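Local coordinates for protein gamma-glutamyltransferase 1 Threonine peptidase. MEROPS family T03 (Pseudomonas nitroreducens, PDB 5ZJG) that catalyses transfer of the gamma-glutamyl group from glutathione-type peptides to amino acids, and probably hydrolyses glutathione to glutamate and cysteinylglycine, at residues T19-F24 against L37-D42; D42-K47 against N62-G67. All coordinates share one frame; numbering follows the deposited sequence.

How the interactions relate
Both interactions lie in the long stretch between strand 13-19 and strand 77-81 of this Ntn-hydrolase subunit, a loop region whose regular structure here is a short 3-10 turn at 40-43. They come in series: interaction 1 closes 19-24 onto 37-42, and interaction 2 then ties 42-47 to 62-67, with Asp-42 belonging to both. Their centres are about 14 Å apart, on the same side of the chain's centre. Beyond Asp-42, they meet where Met-41 CE packs on Ile-64 CG2. Together they bring Asn-21 and Glu-40 from interaction 1 and Asp-43 from interaction 2 around the amino group of one glycine, consistent with a site for the amino end of L-glutamate.

Interaction 1: T19-F24 against L37-D42; sequences TLNWDF and LNDEMD. With GLY (glycine), chain F; GLY (glycine), chain E.
Leu-20 lays its CD2 methyl along the backbone where Leu-37 runs into Asn-38, 3.7 Å from Asn-38 N. This begins a loop-on-loop contact at the end of strand 13-19 of an Ntn hydrolase, whose probable nucleophile, Thr-1, hydrogen-bonds Thr-19 through its hydroxyl. An ST turn at Thr-19 and an Asx turn at Asn-38 shape the two facing bends. Asn-38 OD1 accepts from Glu-40 N, closing the Asx turn, and both OD1 and ND2 of Asn-38 also bond to the backbone of the partner subunit.

Asp-39 does most of the joining. Its N donates to Leu-20 O at 2.9 Å. With CG set between the backbone N and carbonyl carbon (chi1 63°), the carboxylate swings toward Trp-22, where OD1 takes Trp-22 N on its syn lone pair at 3.1 Å. The carboxylate plane stands almost perpendicular to the indole, which stacks on Phe-54. Asp-39 O receives Asn-21 ND2 at 3.0 Å, in a nearly straight bond (179°) that lies in the amide plane but reaches the carbonyl from above its own plane. This helps fix the rotation of the amide and leaves Asn-21 OD1 turned to the glycine of chain E.

Glu-40 bends at chi2, bringing its carboxylate beside Thr-19 and Asn-21; OE1 sits 3.4 Å from Thr-19 CG2. OE2 is salt-bridged to a basic side chain of the partner subunit. The glycine of chain E places its N 2.8 Å from Glu-40 OE2 and donates to Asn-21 OD1, also at 2.8 Å, as expected if these residues hold the amino group of L-glutamate.

At Asp-42 a water finishes the junction: it accepts from Asn-21 ND2 and Trp-22 NE1 and donates to Asp-42 OD2 at 2.7 Å.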
ATOM      1  N   THR B  19      -2.428   5.608  -1.241  1.00 15.42           N
ATOM      2  CA  THR B  19      -3.064   5.661   0.068  1.00 17.29           C
ATOM      3  C   THR B  19      -3.076   7.066   0.639  1.00 17.38           C
ATOM      4  O   THR B  19      -2.274   7.923   0.269  1.00 17.48           O
ATOM      5  CB  THR B  19      -2.343   4.724   1.040  1.00 20.50           C
ATOM      6  OG1 THR B  19      -3.080   4.634   2.259  1.00 23.47           O
ATOM      7  CG2 THR B  19      -0.933   5.217   1.312  1.00 20.20           C
ATOM      8  N   LEU B  20      -3.977   7.265   1.609  1.00 18.51           N
ATOM      9  CA  LEU B  20      -3.917   8.372   2.556  1.00 20.24           C
ATOM     10  C   LEU B  20      -3.324   7.946   3.892  1.00 21.92           C
ATOM     11  O   LEU B  20      -3.135   8.790   4.782  1.00 20.96           O
ATOM     12  CB  LEU B  20      -5.316   8.922   2.795  1.00 22.14           C
ATOM     13  CG  LEU B  20      -6.025   9.625   1.642  1.00 20.22           C
ATOM     14  CD1 LEU B  20      -7.442   9.968   2.110  1.00 22.59           C
ATOM     15  CD2 LEU B  20      -5.259  10.901   1.254  1.00 19.55           C
ATOM     16  N   ASN B  21      -3.008   6.657   4.017  1.00 22.10           N
ATOM     17  CA  ASN B  21      -2.678   5.912   5.229  1.00 22.81           C
ATOM     18  C   ASN B  21      -3.980   5.410   5.847  1.00 23.09           C
ATOM     19  O   ASN B  21      -4.572   4.479   5.303  1.00 23.81           O
ATOM     20  CB  ASN B  21      -1.820   6.703   6.224  1.00 21.67           C
ATOM     21  CG  ASN B  21      -1.274   5.807   7.322  1.00 22.55           C
ATOM     22  OD1 ASN B  21      -1.345   4.578   7.224  1.00 22.78           O
ATOM     23  ND2 ASN B  21      -0.726   6.401   8.368  1.00 25.80           N
ATOM     24  N   TRP B  22      -4.450   5.963   6.957  1.00 26.68           N
ATOM     25  CA  TRP B  22      -5.684   5.426   7.511  1.00 27.91           C
ATOM     26  C   TRP B  22      -6.880   5.904   6.684  1.00 27.76           C
ATOM     27  O   TRP B  22      -6.746   6.705   5.762  1.00 25.01           O
ATOM     28  CB  TRP B  22      -5.790   5.786   8.988  1.00 31.74           C
ATOM     29  CG  TRP B  22      -4.792   4.974   9.716  1.00 34.44           C
ATOM     30  CD1 TRP B  22      -3.498   5.316   9.964  1.00 33.34           C
ATOM     31  CD2 TRP B  22      -4.962   3.638  10.216  1.00 38.88           C
ATOM     32  NE1 TRP B  22      -2.858   4.295  10.621  1.00 36.63           N
ATOM     33  CE2 TRP B  22      -3.735   3.252  10.787  1.00 39.12           C
ATOM     34  CE3 TRP B  22      -6.037   2.737  10.249  1.00 41.09           C
ATOM     35  CZ2 TRP B  22      -3.551   2.010  11.390  1.00 40.37           C
ATOM     36  CZ3 TRP B  22      -5.853   1.508  10.854  1.00 44.02           C
ATOM     37  CH2 TRP B  22      -4.617   1.151  11.408  1.00 43.71           C
ATOM     38  N   ASP B  23      -8.050   5.340   6.979  1.00 32.96           N
ATOM     39  CA  ASP B  23      -9.247   5.668   6.211  1.00 32.32           C
ATOM     40  C   ASP B  23      -9.546   7.156   6.315  1.00 30.58           C
ATOM     41  O   ASP B  23      -9.724   7.697   7.416  1.00 30.24           O
ATOM     42  CB  ASP B  23     -10.437   4.849   6.704  1.00 38.44           C
ATOM     43  CG  ASP B  23     -10.237   3.353   6.512  1.00 42.82           C
ATOM     44  OD1 ASP B  23      -9.759   2.933   5.436  1.00 43.49           O
ATOM     45  OD2 ASP B  23     -10.547   2.601   7.448  1.00 45.93           O
ATOM     46  N   PHE B  24      -9.582   7.815   5.159  1.00 26.02           N
ATOM     47  CA  PHE B  24      -9.811   9.252   5.038  1.00 24.08           C
ATOM     48  C   PHE B  24      -8.658  10.069   5.582  1.00 26.55           C
ATOM     49  O   PHE B  24      -8.818  11.273   5.814  1.00 25.26           O
ATOM     50  CB  PHE B  24     -11.115   9.684   5.721  1.00 25.82           C
ATOM     51  CG  PHE B  24     -12.328   8.965   5.212  1.00 28.69           C
ATOM     52  CD1 PHE B  24     -12.827   9.229   3.943  1.00 27.31           C
ATOM     53  CD2 PHE B  24     -12.970   8.025   5.993  1.00 29.56           C
ATOM     54  CE1 PHE B  24     -13.936   8.548   3.468  1.00 28.69           C
ATOM     55  CE2 PHE B  24     -14.078   7.359   5.528  1.00 31.54           C
ATOM     56  CZ  PHE B  24     -14.562   7.626   4.264  1.00 31.76           C
ATOM     57  N   LEU B  37      -6.347  15.308   2.926  1.00 25.66           N
ATOM     58  CA  LEU B  37      -4.921  15.142   3.126  1.00 24.57           C
ATOM     59  C   LEU B  37      -4.627  13.877   3.916  1.00 24.40           C
ATOM     60  O   LEU B  37      -5.356  13.516   4.839  1.00 25.53           O
ATOM     61  CB  LEU B  37      -4.339  16.352   3.860  1.00 25.50           C
ATOM     62  CG  LEU B  37      -4.376  17.633   3.039  1.00 29.19           C
ATOM     63  CD1 LEU B  37      -4.005  18.816   3.927  1.00 32.43           C
ATOM     64  CD2 LEU B  37      -3.440  17.532   1.859  1.00 30.09           C
ATOM     65  N   ASN B  38      -3.529  13.231   3.540  1.00 22.04           N
ATOM     66  CA  ASN B  38      -3.023  12.035   4.178  1.00 22.90           C
ATOM     67  C   ASN B  38      -2.666  12.271   5.643  1.00 23.02           C
ATOM     68  O   ASN B  38      -2.444  13.398   6.086  1.00 25.02           O
ATOM     69  CB  ASN B  38      -1.784  11.552   3.437  1.00 19.77           C
ATOM     70  CG  ASN B  38      -0.607  12.477   3.593  1.00 22.04           C
ATOM     71  OD1 ASN B  38       0.176  12.360   4.550  1.00 23.27           O
ATOM     72  ND2 ASN B  38      -0.479  13.426   2.666  1.00 21.31           N
ATOM     73  N   ASP B  39      -2.599  11.167   6.391  1.00 22.33           N
ATOM     74  CA  ASP B  39      -1.953  11.163   7.702  1.00 23.96           C
ATOM     75  C   ASP B  39      -0.784  10.179   7.644  1.00 22.48           C
ATOM     76  O   ASP B  39      -0.593   9.353   8.543  1.00 24.01           O
ATOM     77  CB  ASP B  39      -2.945  10.897   8.850  1.00 26.75           C
ATOM     78  CG  ASP B  39      -3.638   9.528   8.819  1.00 25.74           C
ATOM     79  OD1 ASP B  39      -3.541   8.772   7.839  1.00 24.55           O
ATOM     80  OD2 ASP B  39      -4.338   9.222   9.810  1.00 27.76           O
ATOM     81  N   GLU B  40       0.033  10.321   6.592  1.00 21.66           N
ATOM     82  CA  GLU B  40       1.155   9.422   6.359  1.00 22.87           C
ATOM     83  C   GLU B  40       2.282   9.609   7.371  1.00 25.68           C
ATOM     84  O   GLU B  40       3.136   8.728   7.505  1.00 26.78           O
ATOM     85  CB  GLU B  40       1.695   9.613   4.945  1.00 23.28           C
ATOM     86  CG  GLU B  40       2.053   8.330   4.246  1.00 23.48           C
ATOM     87  CD  GLU B  40       0.835   7.530   3.781  1.00 22.93           C
ATOM     88  OE1 GLU B  40       0.030   8.033   2.964  1.00 22.86           O
ATOM     89  OE2 GLU B  40       0.681   6.382   4.222  1.00 23.75           O
ATOM     90  N   MET B  41       2.324  10.738   8.071  1.00 23.57           N
ATOM     91  CA  MET B  41       3.441  10.971   8.981  1.00 24.81           C
ATOM     92  C   MET B  41       3.522   9.909  10.064  1.00 25.73           C
ATOM     93  O   MET B  41       4.597   9.700  10.634  1.00 26.61           O
ATOM     94  CB  MET B  41       3.335  12.357   9.614  1.00 27.78           C
ATOM     95  CG  MET B  41       3.514  13.514   8.607  1.00 28.47           C
ATOM     96  SD  MET B  41       5.195  13.682   7.973  1.00 26.33           S
ATOM     97  CE  MET B  41       6.069  14.402   9.362  1.00 27.47           C
ATOM     98  N   ASP B  42       2.418   9.230  10.370  1.00 27.61           N
ATOM     99  CA  ASP B  42       2.465   8.216  11.421  1.00 29.31           C
ATOM    100  C   ASP B  42       3.269   6.986  11.018  1.00 27.97           C
ATOM    101  O   ASP B  42       3.537   6.136  11.885  1.00 29.39           O
ATOM    102  CB  ASP B  42       1.048   7.796  11.834  1.00 29.70           C
ATOM    103  CG  ASP B  42       1.036   6.880  13.060  1.00 30.67           C
ATOM    104  OD1 ASP B  42       1.387   7.338  14.172  1.00 31.99           O
ATOM    105  OD2 ASP B  42       0.685   5.687  12.917  1.00 28.30           O
TER
HETATM  106  N   GLY F 702      -8.145   0.198   8.640  1.00 92.85           N
HETATM  107  CA  GLY F 702      -6.831  -0.213   8.188  1.00 90.93           C
HETATM  108  C   GLY F 702      -6.389   0.516   6.940  1.00 91.13           C
HETATM  109  O   GLY F 702      -6.887   1.598   6.620  1.00 89.18           O
HETATM  110  N   GLY E 701       0.477   3.757   5.303  1.00 22.39           N
HETATM  111  CA  GLY E 701       0.754   2.331   5.326  1.00 26.47           C
HETATM  112  C   GLY E 701       1.954   1.996   4.463  1.00 21.44           C
HETATM  113  O   GLY E 701       2.568   0.933   4.579  1.00 24.70           O
HETATM  114  OXT GLY E 701       2.329   2.811   3.619  1.00 20.84           O
HETATM  115  O   HOH W   1       0.350   4.685  10.408  1.00 23.62           O

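Interaction 2: D42-K47 against N62-G67; sequences DDFSSK and NAIEPG. With GLY (glycine), chain E.
Asn-62 reaches across to the backbone of Asp-43 and Ser-45, joining two parts of the long loop between strand 13-19 and strand 77-81 in this Ntn-hydrolase fold. Two direct hydrogen bonds make the join. ND2 of Asn-62 meets Asp-43 O on a lone pair in the carbonyl plane, 2.8 Å away, carried there by an extended side chain (chi1 -169°). The other end of the same amide, OD1, accepts from Leu-71 N, which fixes its flip. Asn-62 O in turn takes Ser-45 N at 2.9 Å, with the donor tilted 32° from the carbonyl plane.

Apolar contact is carried by Phe-44 and Ile-64, which cross at about a right angle. Ile-64 CA sits over one ring face, 4.0 Å from the centroid and 12° off the normal, a CH-pi contact. Its CG1 presses on Phe-44 CB at 3.4 Å. The ring edge points at Asn-62 O, CD1 lying 3.4 Å from it.

Toward the ligand, Asp-43 OD2 accepts from the N of the glycine of chain E at 2.6 Å, and is salt-bridged to a basic side chain of the partner subunit. These two partners probably offset the like charge of Glu-40 OE2 close by. Asn-62 thus grips the main chain of a residue that probably binds L-glutamate. Further along, one water donates to Ser-45 O at 2.7 Å and accepts from Ile-64 N.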
ATOM      1  N   ASP B  42       2.418   9.230  10.370  1.00 27.61           N
ATOM      2  CA  ASP B  42       2.465   8.216  11.421  1.00 29.31           C
ATOM      3  C   ASP B  42       3.269   6.986  11.018  1.00 27.97           C
ATOM      4  O   ASP B  42       3.537   6.136  11.885  1.00 29.39           O
ATOM      5  CB  ASP B  42       1.048   7.796  11.834  1.00 29.70           C
ATOM      6  CG  ASP B  42       1.036   6.880  13.060  1.00 30.67           C
ATOM      7  OD1 ASP B  42       1.387   7.338  14.172  1.00 31.99           O
ATOM      8  OD2 ASP B  42       0.685   5.687  12.917  1.00 28.30           O
ATOM      9  N   ASP B  43       3.665   6.867   9.746  1.00 24.94           N
ATOM     10  CA  ASP B  43       4.511   5.768   9.308  1.00 24.67           C
ATOM     11  C   ASP B  43       5.979   5.993   9.654  1.00 26.67           C
ATOM     12  O   ASP B  43       6.760   5.035   9.622  1.00 25.72           O
ATOM     13  CB  ASP B  43       4.325   5.540   7.794  1.00 23.12           C
ATOM     14  CG  ASP B  43       3.122   4.675   7.477  1.00 23.79           C
ATOM     15  OD1 ASP B  43       2.514   4.109   8.423  1.00 24.37           O
ATOM     16  OD2 ASP B  43       2.784   4.569   6.271  1.00 24.55           O
ATOM     17  N   PHE B  44       6.361   7.215  10.030  1.00 26.07           N
ATOM     18  CA  PHE B  44       7.637   7.434  10.687  1.00 27.27           C
ATOM     19  C   PHE B  44       7.592   6.868  12.103  1.00 29.25           C
ATOM     20  O   PHE B  44       6.524   6.626  12.671  1.00 32.35           O
ATOM     21  CB  PHE B  44       7.962   8.929  10.811  1.00 27.80           C
ATOM     22  CG  PHE B  44       8.470   9.597   9.547  1.00 26.81           C
ATOM     23  CD1 PHE B  44       9.638   9.188   8.927  1.00 26.62           C
ATOM     24  CD2 PHE B  44       7.800  10.696   9.038  1.00 26.55           C
ATOM     25  CE1 PHE B  44      10.107   9.851   7.791  1.00 25.85           C
ATOM     26  CE2 PHE B  44       8.258  11.373   7.901  1.00 25.74           C
ATOM     27  CZ  PHE B  44       9.405  10.951   7.280  1.00 25.73           C
ATOM     28  N   SER B  45       8.767   6.646  12.670  1.00 29.85           N
ATOM     29  CA  SER B  45       8.854   6.382  14.096  1.00 31.87           C
ATOM     30  C   SER B  45       8.825   7.728  14.819  1.00 32.58           C
ATOM     31  O   SER B  45       9.632   8.613  14.519  1.00 33.33           O
ATOM     32  CB  SER B  45      10.118   5.598  14.422  1.00 34.21           C
ATOM     33  OG  SER B  45      10.351   5.607  15.823  1.00 35.29           O
ATOM     34  N   SER B  46       7.838   7.910  15.706  1.00 34.28           N
ATOM     35  CA  SER B  46       7.721   9.156  16.462  1.00 35.68           C
ATOM     36  C   SER B  46       8.641   9.166  17.668  1.00 37.51           C
ATOM     37  O   SER B  46       9.023  10.243  18.152  1.00 37.80           O
ATOM     38  CB  SER B  46       6.279   9.369  16.934  1.00 37.92           C
ATOM     39  OG  SER B  46       5.382   9.553  15.846  1.00 35.73           O
ATOM     40  N   LYS B  47       8.993   7.989  18.156  1.00 37.00           N
ATOM     41  CA  LYS B  47       9.850   7.834  19.314  1.00 41.66           C
ATOM     42  C   LYS B  47      10.433   6.429  19.249  1.00 38.74           C
ATOM     43  O   LYS B  47       9.699   5.470  18.960  1.00 37.93           O
ATOM     44  CB  LYS B  47       9.066   8.060  20.604  1.00 42.30           C
ATOM     45  CG  LYS B  47       9.929   8.080  21.857  1.00 46.77           C
ATOM     46  CD  LYS B  47       9.106   8.441  23.074  1.00 49.99           C
ATOM     47  CE  LYS B  47       9.973   8.523  24.310  1.00 55.54           C
ATOM     48  NZ  LYS B  47       9.158   8.786  25.523  1.00 60.88           N
ATOM     49  N   ASN B  62      14.211   5.307  10.405  1.00 30.35           N
ATOM     50  CA  ASN B  62      12.881   5.774  10.040  1.00 29.14           C
ATOM     51  C   ASN B  62      12.396   6.891  10.954  1.00 29.87           C
ATOM     52  O   ASN B  62      11.195   7.103  11.099  1.00 29.36           O
ATOM     53  CB  ASN B  62      11.899   4.594  10.038  1.00 28.56           C
ATOM     54  CG  ASN B  62      10.553   4.948   9.421  1.00 27.20           C
ATOM     55  OD1 ASN B  62      10.468   5.710   8.458  1.00 26.21           O
ATOM     56  ND2 ASN B  62       9.491   4.411  10.002  1.00 27.27           N
ATOM     57  N   ALA B  63      13.329   7.641  11.557  1.00 31.20           N
ATOM     58  CA  ALA B  63      12.946   8.816  12.320  1.00 32.05           C
ATOM     59  C   ALA B  63      12.545   9.958  11.386  1.00 31.32           C
ATOM     60  O   ALA B  63      12.916  10.001  10.209  1.00 30.27           O
ATOM     61  CB  ALA B  63      14.094   9.280  13.225  1.00 33.95           C
ATOM     62  N   ILE B  64      11.783  10.901  11.935  1.00 31.59           N
ATOM     63  CA  ILE B  64      11.286  12.034  11.152  1.00 32.13           C
ATOM     64  C   ILE B  64      12.439  12.973  10.819  1.00 33.55           C
ATOM     65  O   ILE B  64      13.168  13.421  11.709  1.00 34.64           O
ATOM     66  CB  ILE B  64      10.196  12.791  11.931  1.00 33.08           C
ATOM     67  CG1 ILE B  64       9.008  11.876  12.236  1.00 31.77           C
ATOM     68  CG2 ILE B  64       9.753  14.072  11.167  1.00 32.20           C
ATOM     69  CD1 ILE B  64       8.131  12.367  13.367  1.00 34.22           C
ATOM     70  N   GLU B  65      12.609  13.279   9.537  1.00 31.86           N
ATOM     71  CA  GLU B  65      13.554  14.306   9.110  1.00 32.75           C
ATOM     72  C   GLU B  65      12.910  15.092   7.986  1.00 30.90           C
ATOM     73  O   GLU B  65      12.141  14.530   7.195  1.00 28.67           O
ATOM     74  CB  GLU B  65      14.894  13.742   8.608  1.00 32.96           C
ATOM     75  CG  GLU B  65      15.522  12.681   9.511  1.00 37.76           C
ATOM     76  CD  GLU B  65      16.855  12.166   8.985  1.00 39.70           C
ATOM     77  OE1 GLU B  65      17.760  12.990   8.714  1.00 40.73           O
ATOM     78  OE2 GLU B  65      16.998  10.937   8.834  1.00 38.88           O
ATOM     79  N   PRO B  66      13.220  16.376   7.867  1.00 32.11           N
ATOM     80  CA  PRO B  66      12.646  17.160   6.772  1.00 30.93           C
ATOM     81  C   PRO B  66      12.995  16.556   5.422  1.00 30.57           C
ATOM     82  O   PRO B  66      14.122  16.105   5.191  1.00 31.11           O
ATOM     83  CB  PRO B  66      13.285  18.547   6.950  1.00 32.81           C
ATOM     84  CG  PRO B  66      13.787  18.584   8.301  1.00 36.14           C
ATOM     85  CD  PRO B  66      14.124  17.185   8.703  1.00 35.00           C
ATOM     86  N   GLY B  67      12.007  16.548   4.528  1.00 27.75           N
ATOM     87  CA  GLY B  67      12.201  16.056   3.174  1.00 31.35           C
ATOM     88  C   GLY B  67      12.282  14.555   3.018  1.00 28.36           C
ATOM     89  O   GLY B  67      12.540  14.070   1.913  1.00 28.42           O
TER
HETATM   90  N   GLY E 701       0.477   3.757   5.303  1.00 22.39           N
HETATM   91  CA  GLY E 701       0.754   2.331   5.326  1.00 26.47           C
HETATM   92  C   GLY E 701       1.954   1.996   4.463  1.00 21.44           C
HETATM   93  O   GLY E 701       2.568   0.933   4.579  1.00 24.70           O
HETATM   94  OXT GLY E 701       2.329   2.811   3.619  1.00 20.84           O
HETATM   95  O   HOH W   2      11.113  10.832  14.842  1.00 25.52           O